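V-type ATP synthase alpha chain (Nanoarchaeum equitans Kin4-M, PDB 5BN3) belongs to the ATP synthase alpha/beta family, combining an N-terminal beta-barrel, a P-loop-type nucleotide-binding domain that holds adenosine-5'-diphosphate in this model, and a helical C-terminal domain. Local coordinates at residues A[32-37]-A[65-70]; A[46-51]-A[294-299]; A[510-515]-A[557-562]. All coordinates share one frame; numbering follows the deposited sequence.

Contact 1: A[32-37]-A[65-70]; sequences IGEVIG and KPLTIE
L67 turns its two methyl groups to different neighbours on strand 31-39, with E34 receiving one and I32 the other. The side chains of E34 and L67 cross at about a right angle, and the leucine CD2 lies 3.9 Å from OE1 of the glutamate. The glutamate gets there by staying fully stretched: CG is anti to the backbone N (chi1 -174°) and the extended chain sets the carboxylate beside CD2 of L67. On the other branch, CD1 of L67 comes within 4.5 Å of CG2 of I32, a loose apolar touch. I32 and E34 can share this partner because they alternate with G33 along the strand and both direct their CB atoms at the 65-70 segment. The backbones stay well apart, with CA of E34 and CA of L67 at 7.5 Å. A water lies between the E34 carboxylate and the backbone N of L67, accepting from the latter at 3.0 Å; its distance to E34 OE2 is too short for that second bond to be more than doubtful. OE2 also forms a salt bridge with R185, which probably favours the ionised form; OE1 lies so close to OH of Y48 that the details of that hydrogen bond are doubtful. In the fold, the contact joins strand 31-39 of the N-terminal barrel to the loop that leads into strand 68-71. Strand 31-39, which has a classic beta bulge at I36 and G37, runs between strands 42-47 and 23-26. L67 also packs on V23 of the latter, and strand 68-71 pairs with strand 180-183 in a separate antiparallel sheet.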
loop_
_atom_site.group_PDB
_atom_site.type_symbol
_atom_site.label_atom_id
_atom_site.label_comp_id
_atom_site.label_asym_id
_atom_site.label_seq_id
_atom_site.Cartn_x
_atom_site.Cartn_y
_atom_site.Cartn_z
ATOM N N ILE A 32 -38.352 -14.328 2.330
ATOM C CA ILE A 32 -37.575 -15.520 2.015
ATOM C C ILE A 32 -36.152 -15.399 2.558
ATOM O O ILE A 32 -35.457 -14.414 2.297
ATOM C CB ILE A 32 -37.518 -15.787 0.497
ATOM C CG1 ILE A 32 -38.930 -15.848 -0.095
ATOM C CG2 ILE A 32 -36.764 -17.077 0.211
ATOM C CD1 ILE A 32 -39.789 -16.967 0.466
ATOM N N GLY A 33 -35.730 -16.403 3.321
ATOM C CA GLY A 33 -34.383 -16.453 3.856
ATOM C C GLY A 33 -33.825 -17.858 3.752
ATOM O O GLY A 33 -34.556 -18.801 3.446
ATOM N N GLU A 34 -32.528 -17.997 4.003
ATOM C CA GLU A 34 -31.881 -19.301 3.961
ATOM C C GLU A 34 -30.894 -19.430 5.116
ATOM O O GLU A 34 -30.053 -18.553 5.321
ATOM C CB GLU A 34 -31.165 -19.492 2.619
ATOM C CG GLU A 34 -30.564 -20.874 2.403
ATOM C CD GLU A 34 -29.832 -20.986 1.075
ATOM O OE1 GLU A 34 -29.585 -19.941 0.434
ATOM O OE2 GLU A 34 -29.502 -22.120 0.668
ATOM N N VAL A 35 -31.005 -20.514 5.878
ATOM C CA VAL A 35 -30.073 -20.768 6.974
ATOM C C VAL A 35 -28.693 -21.119 6.418
ATOM O O VAL A 35 -28.555 -22.055 5.637
ATOM C CB VAL A 35 -30.567 -21.907 7.886
ATOM C CG1 VAL A 35 -29.579 -22.151 9.009
ATOM C CG2 VAL A 35 -31.930 -21.566 8.463
ATOM N N ILE A 36 -27.676 -20.364 6.820
ATOM C CA ILE A 36 -26.324 -20.561 6.301
ATOM C C ILE A 36 -25.363 -21.030 7.388
ATOM O O ILE A 36 -24.233 -21.434 7.106
ATOM C CB ILE A 36 -25.773 -19.269 5.668
ATOM C CG1 ILE A 36 -25.724 -18.145 6.706
ATOM C CG2 ILE A 36 -26.612 -18.859 4.470
ATOM C CD1 ILE A 36 -25.185 -16.835 6.171
ATOM N N GLY A 37 -25.818 -20.963 8.635
ATOM C CA GLY A 37 -25.007 -21.364 9.768
ATOM C C GLY A 37 -25.854 -21.686 10.984
ATOM O O GLY A 37 -26.935 -21.122 11.163
ATOM N N LYS A 65 -37.419 -27.259 3.411
ATOM C CA LYS A 65 -36.922 -27.427 2.058
ATOM C C LYS A 65 -35.788 -26.476 1.736
ATOM O O LYS A 65 -35.679 -25.406 2.334
ATOM N N PRO A 66 -34.923 -26.867 0.791
ATOM C CA PRO A 66 -33.831 -25.999 0.346
ATOM C C PRO A 66 -34.304 -25.041 -0.737
ATOM O O PRO A 66 -35.459 -25.117 -1.162
ATOM C CB PRO A 66 -32.823 -26.989 -0.236
ATOM C CG PRO A 66 -33.671 -28.104 -0.754
ATOM C CD PRO A 66 -34.845 -28.210 0.189
ATOM N N LEU A 67 -33.422 -24.149 -1.174
ATOM C CA LEU A 67 -33.762 -23.171 -2.203
ATOM C C LEU A 67 -33.812 -23.850 -3.568
ATOM O O LEU A 67 -32.814 -24.408 -4.027
ATOM C CB LEU A 67 -32.737 -22.032 -2.202
ATOM C CG LEU A 67 -33.172 -20.657 -2.715
ATOM C CD1 LEU A 67 -34.412 -20.197 -1.984
ATOM C CD2 LEU A 67 -32.056 -19.634 -2.540
ATOM N N THR A 68 -34.974 -23.806 -4.216
ATOM C CA THR A 68 -35.172 -24.517 -5.477
ATOM C C THR A 68 -35.650 -23.621 -6.617
ATOM O O THR A 68 -36.086 -22.490 -6.397
ATOM C CB THR A 68 -36.188 -25.670 -5.325
ATOM O OG1 THR A 68 -37.489 -25.130 -5.066
ATOM C CG2 THR A 68 -35.789 -26.594 -4.185
ATOM N N ILE A 69 -35.563 -24.151 -7.834
ATOM C CA ILE A 69 -36.119 -23.500 -9.013
ATOM C C ILE A 69 -37.004 -24.490 -9.766
ATOM O O ILE A 69 -36.683 -25.679 -9.852
ATOM C CB ILE A 69 -35.006 -22.969 -9.950
ATOM C CG1 ILE A 69 -35.606 -22.328 -11.203
ATOM C CG2 ILE A 69 -34.056 -24.087 -10.349
ATOM C CD1 ILE A 69 -36.499 -21.143 -10.910
ATOM N N GLU A 70 -38.130 -24.008 -10.283
ATOM C CA GLU A 70 -38.999 -24.838 -11.108
ATOM C C GLU A 70 -38.435 -24.934 -12.519
ATOM O O GLU A 70 -38.204 -23.916 -13.175
ATOM C CB GLU A 70 -40.419 -24.265 -11.148
ATOM C CG GLU A 70 -41.187 -24.400 -9.838
ATOM C CD GLU A 70 -42.527 -23.688 -9.873
ATOM O OE1 GLU A 70 -42.885 -23.131 -10.934
ATOM O OE2 GLU A 70 -43.223 -23.679 -8.836
HETATM O O HOH W 1 -30.821 -24.102 0.334
#

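Contact 2: A[46-51]-A[294-299]; sequences QVYEDT and REASIY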
loop_
_atom_site.group_PDB
_atom_site.type_symbol
_atom_site.label_atom_id
_atom_site.label_comp_id
_atom_site.label_asym_id
_atom_site.label_seq_id
_atom_site.Cartn_x
_atom_site.Cartn_y
_atom_site.Cartn_z
ATOM N N GLN A 46 -29.390 -15.650 5.932
ATOM C CA GLN A 46 -29.294 -14.567 4.959
ATOM C C GLN A 46 -30.653 -14.353 4.293
ATOM O O GLN A 46 -31.269 -15.290 3.773
ATOM C CB GLN A 46 -28.158 -14.783 3.945
ATOM C CG GLN A 46 -28.335 -15.921 2.949
ATOM C CD GLN A 46 -27.114 -16.087 2.062
ATOM O OE1 GLN A 46 -25.981 -15.914 2.510
ATOM N NE2 GLN A 46 -27.340 -16.420 0.796
ATOM N N VAL A 47 -31.125 -13.113 4.354
ATOM C CA VAL A 47 -32.460 -12.765 3.889
ATOM C C VAL A 47 -32.398 -12.196 2.477
ATOM O O VAL A 47 -31.586 -11.314 2.192
ATOM C CB VAL A 47 -33.116 -11.748 4.842
ATOM C CG1 VAL A 47 -34.534 -11.433 4.400
ATOM C CG2 VAL A 47 -33.120 -12.297 6.254
ATOM N N TYR A 48 -33.255 -12.707 1.597
ATOM C CA TYR A 48 -33.256 -12.302 0.194
ATOM C C TYR A 48 -34.218 -11.148 -0.070
ATOM O O TYR A 48 -34.706 -10.968 -1.187
ATOM C CB TYR A 48 -33.579 -13.499 -0.701
ATOM C CG TYR A 48 -32.558 -14.601 -0.585
ATOM C CD1 TYR A 48 -31.352 -14.527 -1.265
ATOM C CD2 TYR A 48 -32.790 -15.707 0.219
ATOM C CE1 TYR A 48 -30.409 -15.526 -1.155
ATOM C CE2 TYR A 48 -31.854 -16.712 0.335
ATOM C CZ TYR A 48 -30.666 -16.616 -0.353
ATOM O OH TYR A 48 -29.730 -17.613 -0.242
ATOM N N GLU A 49 -34.480 -10.369 0.972
ATOM C CA GLU A 49 -35.311 -9.179 0.862
ATOM C C GLU A 49 -34.798 -8.129 1.835
ATOM O O GLU A 49 -33.962 -8.429 2.689
ATOM C CB GLU A 49 -36.781 -9.517 1.135
ATOM C CG GLU A 49 -37.656 -9.497 -0.112
ATOM C CD GLU A 49 -38.532 -10.729 -0.248
ATOM O OE1 GLU A 49 -38.400 -11.655 0.581
ATOM O OE2 GLU A 49 -39.352 -10.772 -1.188
ATOM N N ASP A 50 -35.287 -6.900 1.707
ATOM C CA ASP A 50 -34.850 -5.829 2.595
ATOM C C ASP A 50 -35.299 -6.098 4.028
ATOM O O ASP A 50 -36.432 -6.521 4.268
ATOM C CB ASP A 50 -35.372 -4.475 2.120
ATOM C CG ASP A 50 -34.832 -3.322 2.945
ATOM O OD1 ASP A 50 -33.721 -3.448 3.505
ATOM O OD2 ASP A 50 -35.521 -2.284 3.031
ATOM N N THR A 51 -34.400 -5.855 4.975
ATOM C CA THR A 51 -34.652 -6.179 6.374
ATOM C C THR A 51 -34.935 -4.948 7.231
ATOM O O THR A 51 -35.097 -5.062 8.447
ATOM C CB THR A 51 -33.481 -6.964 6.990
ATOM O OG1 THR A 51 -32.278 -6.191 6.894
ATOM C CG2 THR A 51 -33.290 -8.289 6.270
ATOM N N ARG A 294 -28.224 -11.761 -5.222
ATOM C CA ARG A 294 -27.202 -11.842 -6.266
ATOM C C ARG A 294 -26.595 -13.233 -6.302
ATOM O O ARG A 294 -26.353 -13.786 -7.375
ATOM C CB ARG A 294 -26.087 -10.821 -6.022
ATOM C CG ARG A 294 -26.504 -9.373 -6.159
ATOM C CD ARG A 294 -25.316 -8.454 -5.950
ATOM N NE ARG A 294 -25.732 -7.067 -5.764
ATOM C CZ ARG A 294 -24.918 -6.086 -5.395
ATOM N NH1 ARG A 294 -23.635 -6.339 -5.172
ATOM N NH2 ARG A 294 -25.387 -4.859 -5.248
ATOM N N GLU A 295 -26.327 -13.790 -5.125
ATOM C CA GLU A 295 -25.801 -15.146 -5.042
ATOM C C GLU A 295 -26.825 -16.123 -5.596
ATOM O O GLU A 295 -26.485 -17.034 -6.351
ATOM C CB GLU A 295 -25.441 -15.516 -3.600
ATOM C CG GLU A 295 -25.050 -16.975 -3.441
ATOM C CD GLU A 295 -24.302 -17.256 -2.156
ATOM O OE1 GLU A 295 -24.935 -17.261 -1.078
ATOM O OE2 GLU A 295 -23.077 -17.488 -2.226
ATOM N N ALA A 296 -28.085 -15.917 -5.230
ATOM C CA ALA A 296 -29.162 -16.774 -5.705
ATOM C C ALA A 296 -29.261 -16.752 -7.228
ATOM O O ALA A 296 -29.426 -17.794 -7.856
ATOM C CB ALA A 296 -30.478 -16.358 -5.084
ATOM N N SER A 297 -29.141 -15.565 -7.815
ATOM C CA SER A 297 -29.259 -15.411 -9.267
ATOM C C SER A 297 -28.181 -16.187 -10.031
ATOM O O SER A 297 -28.432 -16.693 -11.126
ATOM C CB SER A 297 -29.205 -13.933 -9.652
ATOM O OG SER A 297 -27.901 -13.409 -9.471
ATOM N N ILE A 298 -26.988 -16.271 -9.450
ATOM C CA ILE A 298 -25.874 -16.997 -10.060
ATOM C C ILE A 298 -26.126 -18.509 -10.085
ATOM O O ILE A 298 -25.973 -19.159 -11.122
ATOM C CB ILE A 298 -24.556 -16.711 -9.309
ATOM C CG1 ILE A 298 -24.082 -15.276 -9.574
ATOM C CG2 ILE A 298 -23.482 -17.700 -9.714
ATOM C CD1 ILE A 298 -23.679 -15.015 -11.020
ATOM N N TYR A 299 -26.505 -19.066 -8.938
ATOM C CA TYR A 299 -26.802 -20.493 -8.847
ATOM C C TYR A 299 -28.053 -20.850 -9.643
ATOM O O TYR A 299 -28.143 -21.934 -10.222
ATOM C CB TYR A 299 -26.962 -20.912 -7.380
ATOM C CG TYR A 299 -25.663 -20.910 -6.603
ATOM C CD1 TYR A 299 -25.157 -19.737 -6.067
ATOM C CD2 TYR A 299 -24.945 -22.081 -6.408
ATOM C CE1 TYR A 299 -23.972 -19.726 -5.360
ATOM C CE2 TYR A 299 -23.758 -22.079 -5.699
ATOM C CZ TYR A 299 -23.276 -20.898 -5.179
ATOM O OH TYR A 299 -22.096 -20.887 -4.473
#
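Q46 places CG between its backbone N and carbonyl carbon (chi1 69°), then runs extended to its amide, while E295 sends CG anti to its own N (chi1 173°) and stretches out from helix 293-309 to meet it. The two side chains cross at about a right angle, yet amide and carboxylate lie nearly coplanar. NE2 of Q46 donates to OE1 of E295 over 3.2 Å in an almost straight bond (167°) that lies in the amide plane and meets the oxygen nearly along its C-O axis. The amide's other hydrogen goes to the hydroxyl of Y48, with NE2 and OH 2.9 Å apart. Beside this polar bridge, CE1 of Y48 rests 4.0 Å from CB of A296, the methyl approaching the ring obliquely. The contact thus docks the N-terminal barrel on a helix of the nucleotide-binding domain, in a buried interface. Two acceptors gripping NE2 fix the rotation of the amide. E295 OE1 in turn is shared with R185, its salt-bridge partner, and the hydroxyl of Y48 also faces E34 OE1, at a separation too short to be taken at face value; with arginine and amide N-H groups both directed at it, the buried E295 carboxylate is probably stabilised as an anion.

Contact 3: A[510-515]-A[557-562]; sequences MRIIHK and KAIEQE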
loop_
_atom_site.group_PDB
_atom_site.type_symbol
_atom_site.label_atom_id
_atom_site.label_comp_id
_atom_site.label_asym_id
_atom_site.label_seq_id
_atom_site.Cartn_x
_atom_site.Cartn_y
_atom_site.Cartn_z
ATOM N N MET A 510 -10.211 -11.801 -43.429
ATOM C CA MET A 510 -8.853 -12.276 -43.175
ATOM C C MET A 510 -8.112 -12.518 -44.490
ATOM O O MET A 510 -6.933 -12.189 -44.617
ATOM C CB MET A 510 -8.880 -13.567 -42.345
ATOM C CG MET A 510 -9.563 -13.436 -40.991
ATOM S SD MET A 510 -9.615 -14.978 -40.050
ATOM C CE MET A 510 -7.865 -15.259 -39.789
ATOM N N ARG A 511 -8.817 -13.084 -45.464
ATOM C CA ARG A 511 -8.221 -13.428 -46.753
ATOM C C ARG A 511 -7.823 -12.207 -47.577
ATOM O O ARG A 511 -6.756 -12.190 -48.185
ATOM C CB ARG A 511 -9.166 -14.328 -47.553
ATOM C CG ARG A 511 -9.162 -15.777 -47.093
ATOM C CD ARG A 511 -10.185 -16.612 -47.841
ATOM N NE ARG A 511 -10.095 -18.021 -47.471
ATOM C CZ ARG A 511 -11.094 -18.892 -47.576
ATOM N NH1 ARG A 511 -12.273 -18.499 -48.038
ATOM N NH2 ARG A 511 -10.915 -20.153 -47.212
ATOM N N ILE A 512 -8.674 -11.185 -47.589
ATOM C CA ILE A 512 -8.386 -9.973 -48.352
ATOM C C ILE A 512 -7.290 -9.129 -47.693
ATOM O O ILE A 512 -6.485 -8.500 -48.382
ATOM C CB ILE A 512 -9.667 -9.142 -48.619
ATOM C CG1 ILE A 512 -9.378 -7.989 -49.581
ATOM C CG2 ILE A 512 -10.265 -8.620 -47.322
ATOM C CD1 ILE A 512 -8.827 -8.438 -50.914
ATOM N N ILE A 513 -7.251 -9.134 -46.363
ATOM C CA ILE A 513 -6.186 -8.459 -45.625
ATOM C C ILE A 513 -4.852 -9.160 -45.884
ATOM O O ILE A 513 -3.837 -8.512 -46.140
ATOM C CB ILE A 513 -6.475 -8.435 -44.104
ATOM C CG1 ILE A 513 -7.629 -7.478 -43.792
ATOM C CG2 ILE A 513 -5.245 -8.004 -43.328
ATOM C CD1 ILE A 513 -8.050 -7.488 -42.333
ATOM N N HIS A 514 -4.867 -10.488 -45.820
ATOM C CA HIS A 514 -3.679 -11.288 -46.094
ATOM C C HIS A 514 -3.205 -11.099 -47.532
ATOM O O HIS A 514 -2.003 -11.028 -47.795
ATOM C CB HIS A 514 -3.957 -12.766 -45.829
ATOM C CG HIS A 514 -2.859 -13.679 -46.278
ATOM N ND1 HIS A 514 -1.586 -13.626 -45.751
ATOM C CD2 HIS A 514 -2.842 -14.665 -47.204
ATOM C CE1 HIS A 514 -0.834 -14.542 -46.333
ATOM N NE2 HIS A 514 -1.570 -15.187 -47.220
ATOM N N LYS A 515 -4.155 -11.027 -48.459
ATOM C CA LYS A 515 -3.848 -10.844 -49.874
ATOM C C LYS A 515 -3.228 -9.473 -50.127
ATOM O O LYS A 515 -2.308 -9.337 -50.931
ATOM C CB LYS A 515 -5.111 -11.028 -50.721
ATOM C CG LYS A 515 -4.874 -10.997 -52.225
ATOM C CD LYS A 515 -6.177 -11.166 -53.001
ATOM C CE LYS A 515 -6.734 -12.580 -52.897
ATOM N NZ LYS A 515 -5.975 -13.559 -53.724
ATOM N N LYS A 557 -14.377 -8.284 -54.593
ATOM C CA LYS A 557 -14.035 -8.507 -55.990
ATOM C C LYS A 557 -13.398 -7.248 -56.558
ATOM O O LYS A 557 -12.410 -7.322 -57.276
ATOM C CB LYS A 557 -15.277 -8.891 -56.800
ATOM C CG LYS A 557 -15.947 -10.177 -56.335
ATOM C CD LYS A 557 -17.072 -10.594 -57.274
ATOM C CE LYS A 557 -17.704 -11.910 -56.836
ATOM N NZ LYS A 557 -18.663 -12.436 -57.851
ATOM N N ALA A 558 -13.958 -6.094 -56.210
ATOM C CA ALA A 558 -13.417 -4.813 -56.650
ATOM C C ALA A 558 -12.010 -4.558 -56.108
ATOM O O ALA A 558 -11.156 -4.021 -56.812
ATOM C CB ALA A 558 -14.344 -3.688 -56.241
ATOM N N ILE A 559 -11.784 -4.936 -54.852
ATOM C CA ILE A 559 -10.485 -4.754 -54.210
ATOM C C ILE A 559 -9.436 -5.717 -54.772
ATOM O O ILE A 559 -8.284 -5.332 -54.977
ATOM C CB ILE A 559 -10.596 -4.894 -52.668
ATOM C CG1 ILE A 559 -11.386 -3.717 -52.088
ATOM C CG2 ILE A 559 -9.224 -4.945 -52.019
ATOM C CD1 ILE A 559 -11.740 -3.872 -50.627
ATOM N N GLU A 560 -9.841 -6.958 -55.036
ATOM C CA GLU A 560 -8.935 -7.974 -55.571
ATOM C C GLU A 560 -8.309 -7.576 -56.911
ATOM O O GLU A 560 -7.130 -7.838 -57.150
ATOM C CB GLU A 560 -9.653 -9.326 -55.691
ATOM C CG GLU A 560 -9.890 -10.038 -54.361
ATOM C CD GLU A 560 -10.741 -11.285 -54.509
ATOM O OE1 GLU A 560 -11.578 -11.326 -55.436
ATOM O OE2 GLU A 560 -10.578 -12.225 -53.702
ATOM N N GLN A 561 -9.095 -6.948 -57.783
ATOM C CA GLN A 561 -8.569 -6.472 -59.060
ATOM C C GLN A 561 -7.641 -5.295 -58.816
ATOM O O GLN A 561 -6.539 -5.238 -59.357
ATOM C CB GLN A 561 -9.689 -6.035 -60.009
ATOM C CG GLN A 561 -11.001 -6.785 -59.875
ATOM C CD GLN A 561 -10.843 -8.292 -59.885
ATOM O OE1 GLN A 561 -10.023 -8.842 -60.620
ATOM N NE2 GLN A 561 -11.633 -8.970 -59.059
ATOM N N GLU A 562 -8.098 -4.362 -57.985
ATOM C CA GLU A 562 -7.345 -3.154 -57.665
ATOM C C GLU A 562 -5.971 -3.489 -57.089
ATOM O O GLU A 562 -5.036 -2.693 -57.178
ATOM C CB GLU A 562 -8.142 -2.282 -56.694
ATOM C CG GLU A 562 -7.832 -0.800 -56.776
ATOM C CD GLU A 562 -8.879 0.043 -56.077
ATOM O OE1 GLU A 562 -9.965 -0.492 -55.770
ATOM O OE2 GLU A 562 -8.618 1.240 -55.833
#
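I512 reaches from helix 503-523 to I559 and E560 on helix 552-562, within the helical C-terminal domain of the V- and A-type family. The two short helical segments run almost parallel, 13° apart, with their axes 10.9 Å from each other, and side chains from both helices fill the space between them. From CB, which points at the facing helix, I512 divides. Its CG1 branch takes the route anti to the backbone N (chi1 -172°) and heads across. CG1 itself lies 3.9 Å from CG2 of I559, and CD1 at the tip closes to 3.7 Å on the same methyl, the two isoleucines crossing at about a right angle. That CD1 also touches E560, whose CG is 3.9 Å away, and so meets a methyl and a methylene in two directions about at right angles. L544 and I563 pack on I512 as well, while I541 of helix 537-542 backs I559. One turn along, K515 bends at its outer bonds and crosses E560 at the more exposed margin. Their opposite charges attract at most loosely: CE of K515 is 3.9 Å from OE2 of E560, but NZ stands 4.8 Å from that same oxygen.

In the fold
Contacts 1 and 2 adjoin, their centres about 10 Å apart, because strands 31-39 and 42-47 are antiparallel neighbours in one sheet: I32 O and Y48 N lie 2.9 Å apart, and E34 N and Q46 O 3.0 Å. R185 ties them further, forming salt bridges with E34 of contact 1 and E295 of contact 2. Contact 3 lies on the opposite side of the chain's centre, its own centre about 59 Å from that of contact 1 and 54 Å from that of contact 2. The adenosine-5'-diphosphate pocket, built from P224-V231, Y414 and Q491-F494, includes no residue of the three contacts, although contact 2 uses a helix of the nucleotide-binding domain.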